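Local coordinates for protein mannose-6-phosphate isomerase (Helicobacter pylori, PDB 2QH5) that probably makes GDP-mannose from mannose 1-phosphate and GTP, the modelled chain being the N-terminal nucleotidyltransferase domain of a type 2 mannose-6-phosphate isomerase family protein, at residues Leu220-Ala223 / Lys228-Ala231; Leu55-Glu60 / Ala95-Met100. All coordinates share one frame; numbering follows the deposited sequence.

In the fold
Both contacts belong to the nucleotidyltransferase domain and reach the same mixed sheet, with their centres about 11 Å apart. Contact 1 is the hairpin of strands 221-223 and 230-233; strand 230-233 runs on into the sheet beside strand 78-84. Contact 2 lies further in, where the end of helix 90-99 covers strand 53-59, the neighbour of strand 78-84 on its other edge. The two meet directly, Leu220 CD1 lying 3.9 Å from Met100 CE. Residues 13-25, shortly after strand 5-10, hold most of the glycine-rich sequence that in this family is expected to bind nucleotide; they are not modelled.

Contact 1. Residues Leu220-Ala223 / Lys228-Ala231; sequences LENA and KKIA
Asn222 leans across to Ile230 and Ala231 on the neighbouring strand, and its amide makes the shortest hydrogen bond of the contact. With CG beside its own backbone N (chi1 -63°), the side chain folds toward the partner strand. Asn222 CB sits 3.4 Å from Ile230 O, and CG stays about as close to that oxygen. At the tip, Asn222 ND2 donates to Ile230 O at 2.7 Å, with an N-H...O angle of 152° and the oxygen tilted a little out of the amide plane. ND2 also lies against the methyl CB of Ala231. The extended side chain of Lys229 passes at a slant, and its CE lies over the face of the amide, 3.9 Å from Asn222 ND2 and hardly farther from OD1.

Ile230 O takes a second bond, from the backbone N of Ala223 at 3.2 Å. That donor stands well above the carbonyl plane, and ND2 comes from the opposite face. The return bond from Ile230 N to Ala223 O is weak. One step along, the antiparallel non-hydrogen-bonded pair of Asn222 and Ala231 is flanked by two CA-H...O contacts, from Ala231 CA to Glu221 O at 3.3 Å and from Asn222 CA to Ile230 O at 3.2 Å.

Each face also has one apolar contact. On the face of Asn222 and Ala231, Leu220 brings CD2 to 3.8 Å from Ala231 CB. On the other, Ala223 CB packs against Ile230 CG2, and Ile230 reaches on to Phe81 and Leu83 of strand 78-84, the strand to which Ala231 is bonded through its backbone. A single carbonyl thus receives both a main-chain and a side-chain N-H, so the asparagine amide supplements a short hairpin whose reciprocal backbone bond is poor.

Contact 2. Residues Leu55-Glu60 / Ala95-Met100; sequences LIVCNE and ALSALM
Ser97 OG faces Val57 CG1 at 4.1 Å, but its hydrogen bond runs the other way, to the carbonyl oxygen of Ala93 one turn back in the same helix. The hydroxyl lies beside the backbone N (chi1 -50°), a position that folds it back along the helix. With its polar need met there, the serine can present CB and the flank of OG to apolar neighbours, and no hydrogen bond passes between strand 53-59 and helix 90-99 here.

Leu55 does most of the touching. Its CG stands opposite the backbone N (chi1 179°), carrying the branch out from the strand toward the helix. There a single methyl, Leu55 CD2, touches two residues: it lies 4.0 Å from Ser97 CB and equally 4.0 Å from Met100 SD. The leucine and methionine side chains run at about a right angle to each other. The first torsion of Met100 and its extended second one carry SD to the leucine methyl, while the bend at chi3 (-122°) sets only where CE goes, the atom that meets Leu220.

Met100 is the first residue to leave helical geometry, yet Met100 N still bonds Leu96 O at 2.9 Å, so its side chain starts from the last turn. Beyond the leucine it also rests on Leu82 and Phe217. On the neighbouring strand 5-10, Ile8 touches both Leu55 and Ser97, while the backbone of Leu55 bonds to Asn7 and Leu9 of that strand.

Ser97 and Met100 make the helix side of the contact, whereas Ala95 and Ala98 face helix 195-205. In the chain, helix 90-99 links parallel strands 78-84 and 106-111 and passes over strands 53-59 and 5-10 between them: a beta-alpha-beta crossover of the Rossmann-like core of GT-A nucleotidyltransferases.

Contact 1. Residues Leu220-Ala223 / Lys228-Ala231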
# COMPACT_ATOMS: atom_id res chain seq x y z
N LEU A 220 3.89 3.69 -20.89
CA LEU A 220 4.48 2.57 -20.17
C LEU A 220 5.07 1.60 -21.17
O LEU A 220 4.53 1.44 -22.27
CB LEU A 220 3.39 1.89 -19.32
CG LEU A 220 3.65 0.74 -18.35
CD1 LEU A 220 2.77 0.92 -17.14
CD2 LEU A 220 3.38 -0.62 -19.00
N GLU A 221 6.18 0.97 -20.82
CA GLU A 221 6.82 -0.01 -21.70
C GLU A 221 7.31 -1.20 -20.88
O GLU A 221 7.58 -1.06 -19.69
CB GLU A 221 8.00 0.59 -22.47
CG GLU A 221 7.72 1.94 -23.15
CD GLU A 221 8.71 2.26 -24.25
OE1 GLU A 221 8.68 3.41 -24.75
OE2 GLU A 221 9.51 1.38 -24.62
N ASN A 222 7.45 -2.35 -21.53
CA ASN A 222 7.88 -3.59 -20.88
C ASN A 222 9.28 -4.09 -21.24
O ASN A 222 9.73 -3.95 -22.37
CB ASN A 222 6.88 -4.70 -21.16
CG ASN A 222 5.52 -4.41 -20.59
OD1 ASN A 222 4.52 -4.49 -21.29
ND2 ASN A 222 5.47 -4.05 -19.31
N ALA A 223 9.95 -4.69 -20.25
CA ALA A 223 11.25 -5.32 -20.45
C ALA A 223 11.13 -6.81 -20.11
O ALA A 223 11.18 -7.20 -18.94
CB ALA A 223 12.31 -4.64 -19.59
N LYS A 228 12.10 -11.91 -16.04
CA LYS A 228 10.84 -11.34 -15.55
C LYS A 228 10.31 -10.25 -16.49
O LYS A 228 11.08 -9.44 -17.02
CB LYS A 228 11.03 -10.72 -14.17
CG LYS A 228 11.11 -11.70 -13.02
CD LYS A 228 9.75 -12.20 -12.60
CE LYS A 228 9.89 -13.20 -11.48
NZ LYS A 228 9.01 -14.38 -11.70
N LYS A 229 8.99 -10.25 -16.68
CA LYS A 229 8.32 -9.12 -17.31
C LYS A 229 8.34 -7.97 -16.31
O LYS A 229 8.01 -8.14 -15.15
CB LYS A 229 6.87 -9.46 -17.67
CG LYS A 229 6.04 -8.27 -18.16
CD LYS A 229 4.57 -8.66 -18.34
CE LYS A 229 3.73 -7.48 -18.82
NZ LYS A 229 2.25 -7.72 -18.67
N ILE A 230 8.76 -6.81 -16.81
CA ILE A 230 8.91 -5.61 -16.02
C ILE A 230 8.06 -4.58 -16.74
O ILE A 230 7.72 -4.76 -17.90
CB ILE A 230 10.42 -5.19 -15.95
CG1 ILE A 230 11.00 -5.54 -14.59
CG2 ILE A 230 10.67 -3.71 -16.24
CD1 ILE A 230 10.75 -6.97 -14.18
N ALA A 231 7.67 -3.54 -16.03
CA ALA A 231 7.12 -2.37 -16.66
C ALA A 231 7.81 -1.20 -15.97
O ALA A 231 8.01 -1.27 -14.76
CB ALA A 231 5.63 -2.30 -16.44

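Contact 2. Residues Leu55-Glu60 / Ala95-Met100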
# COMPACT_ATOMS: atom_id res chain seq x y z
N LEU A 55 2.57 -7.60 -7.41
CA LEU A 55 3.17 -6.53 -8.18
C LEU A 55 4.03 -5.75 -7.22
O LEU A 55 3.52 -5.12 -6.30
CB LEU A 55 2.11 -5.62 -8.80
CG LEU A 55 2.62 -4.42 -9.64
CD1 LEU A 55 3.59 -4.88 -10.71
CD2 LEU A 55 1.45 -3.68 -10.29
N ILE A 56 5.34 -5.82 -7.43
CA ILE A 56 6.32 -5.09 -6.64
C ILE A 56 6.60 -3.78 -7.33
O ILE A 56 6.95 -3.74 -8.51
CB ILE A 56 7.62 -5.88 -6.55
CG1 ILE A 56 7.31 -7.37 -6.29
CG2 ILE A 56 8.55 -5.26 -5.53
CD1 ILE A 56 8.25 -8.04 -5.35
N VAL A 57 6.39 -2.69 -6.60
CA VAL A 57 6.74 -1.40 -7.14
C VAL A 57 7.95 -0.83 -6.38
O VAL A 57 7.89 -0.61 -5.18
CB VAL A 57 5.49 -0.44 -7.28
CG1 VAL A 57 4.29 -0.95 -6.50
CG2 VAL A 57 5.83 1.01 -6.97
N CYS A 58 9.06 -0.67 -7.10
CA CYS A 58 10.31 -0.19 -6.50
C CYS A 58 11.05 0.72 -7.46
O CYS A 58 10.69 0.83 -8.63
CB CYS A 58 11.23 -1.35 -6.08
SG CYS A 58 11.63 -2.56 -7.39
N ASN A 59 12.08 1.38 -6.94
CA ASN A 59 12.99 2.15 -7.76
C ASN A 59 13.77 1.23 -8.69
O ASN A 59 14.15 0.13 -8.31
CB ASN A 59 13.96 2.94 -6.88
CG ASN A 59 14.61 4.08 -7.62
OD1 ASN A 59 15.49 3.87 -8.45
ND2 ASN A 59 14.18 5.30 -7.32
N GLU A 60 14.00 1.70 -9.92
CA GLU A 60 14.72 0.92 -10.92
C GLU A 60 16.17 0.66 -10.50
O GLU A 60 16.76 -0.32 -10.93
CB GLU A 60 14.65 1.59 -12.29
CG GLU A 60 15.31 2.96 -12.32
CD GLU A 60 15.05 3.70 -13.61
OE1 GLU A 60 15.55 4.84 -13.75
OE2 GLU A 60 14.35 3.15 -14.48
N ALA A 95 -2.47 4.25 -7.79
CA ALA A 95 -3.28 4.47 -8.99
C ALA A 95 -2.72 3.79 -10.23
O ALA A 95 -3.48 3.23 -11.03
CB ALA A 95 -3.46 5.94 -9.26
N LEU A 96 -1.39 3.80 -10.37
CA LEU A 96 -0.72 3.13 -11.49
C LEU A 96 -0.92 1.62 -11.42
O LEU A 96 -1.32 1.01 -12.42
CB LEU A 96 0.77 3.52 -11.57
CG LEU A 96 1.06 4.98 -12.03
CD1 LEU A 96 2.49 5.44 -11.76
CD2 LEU A 96 0.69 5.24 -13.49
N SER A 97 -0.68 1.04 -10.25
CA SER A 97 -0.93 -0.39 -9.97
C SER A 97 -2.36 -0.85 -10.25
O SER A 97 -2.57 -1.95 -10.75
CB SER A 97 -0.61 -0.70 -8.51
OG SER A 97 0.66 -0.20 -8.15
N ALA A 98 -3.32 -0.00 -9.90
CA ALA A 98 -4.73 -0.26 -10.18
C ALA A 98 -5.02 -0.21 -11.68
O ALA A 98 -5.82 -1.01 -12.18
CB ALA A 98 -5.60 0.74 -9.43
N LEU A 99 -4.37 0.70 -12.40
CA LEU A 99 -4.52 0.79 -13.85
C LEU A 99 -3.86 -0.40 -14.56
O LEU A 99 -4.26 -0.75 -15.66
CB LEU A 99 -3.97 2.12 -14.39
CG LEU A 99 -4.62 3.46 -14.00
CD1 LEU A 99 -3.73 4.59 -14.42
CD2 LEU A 99 -6.04 3.68 -14.56
N MET A 100 -2.86 -1.01 -13.92
CA MET A 100 -2.25 -2.24 -14.41
C MET A 100 -3.07 -3.48 -14.02
O MET A 100 -2.60 -4.60 -14.19
CB MET A 100 -0.82 -2.40 -13.87
CG MET A 100 0.21 -1.52 -14.53
SD MET A 100 1.79 -1.46 -13.64
CE MET A 100 1.83 0.31 -13.38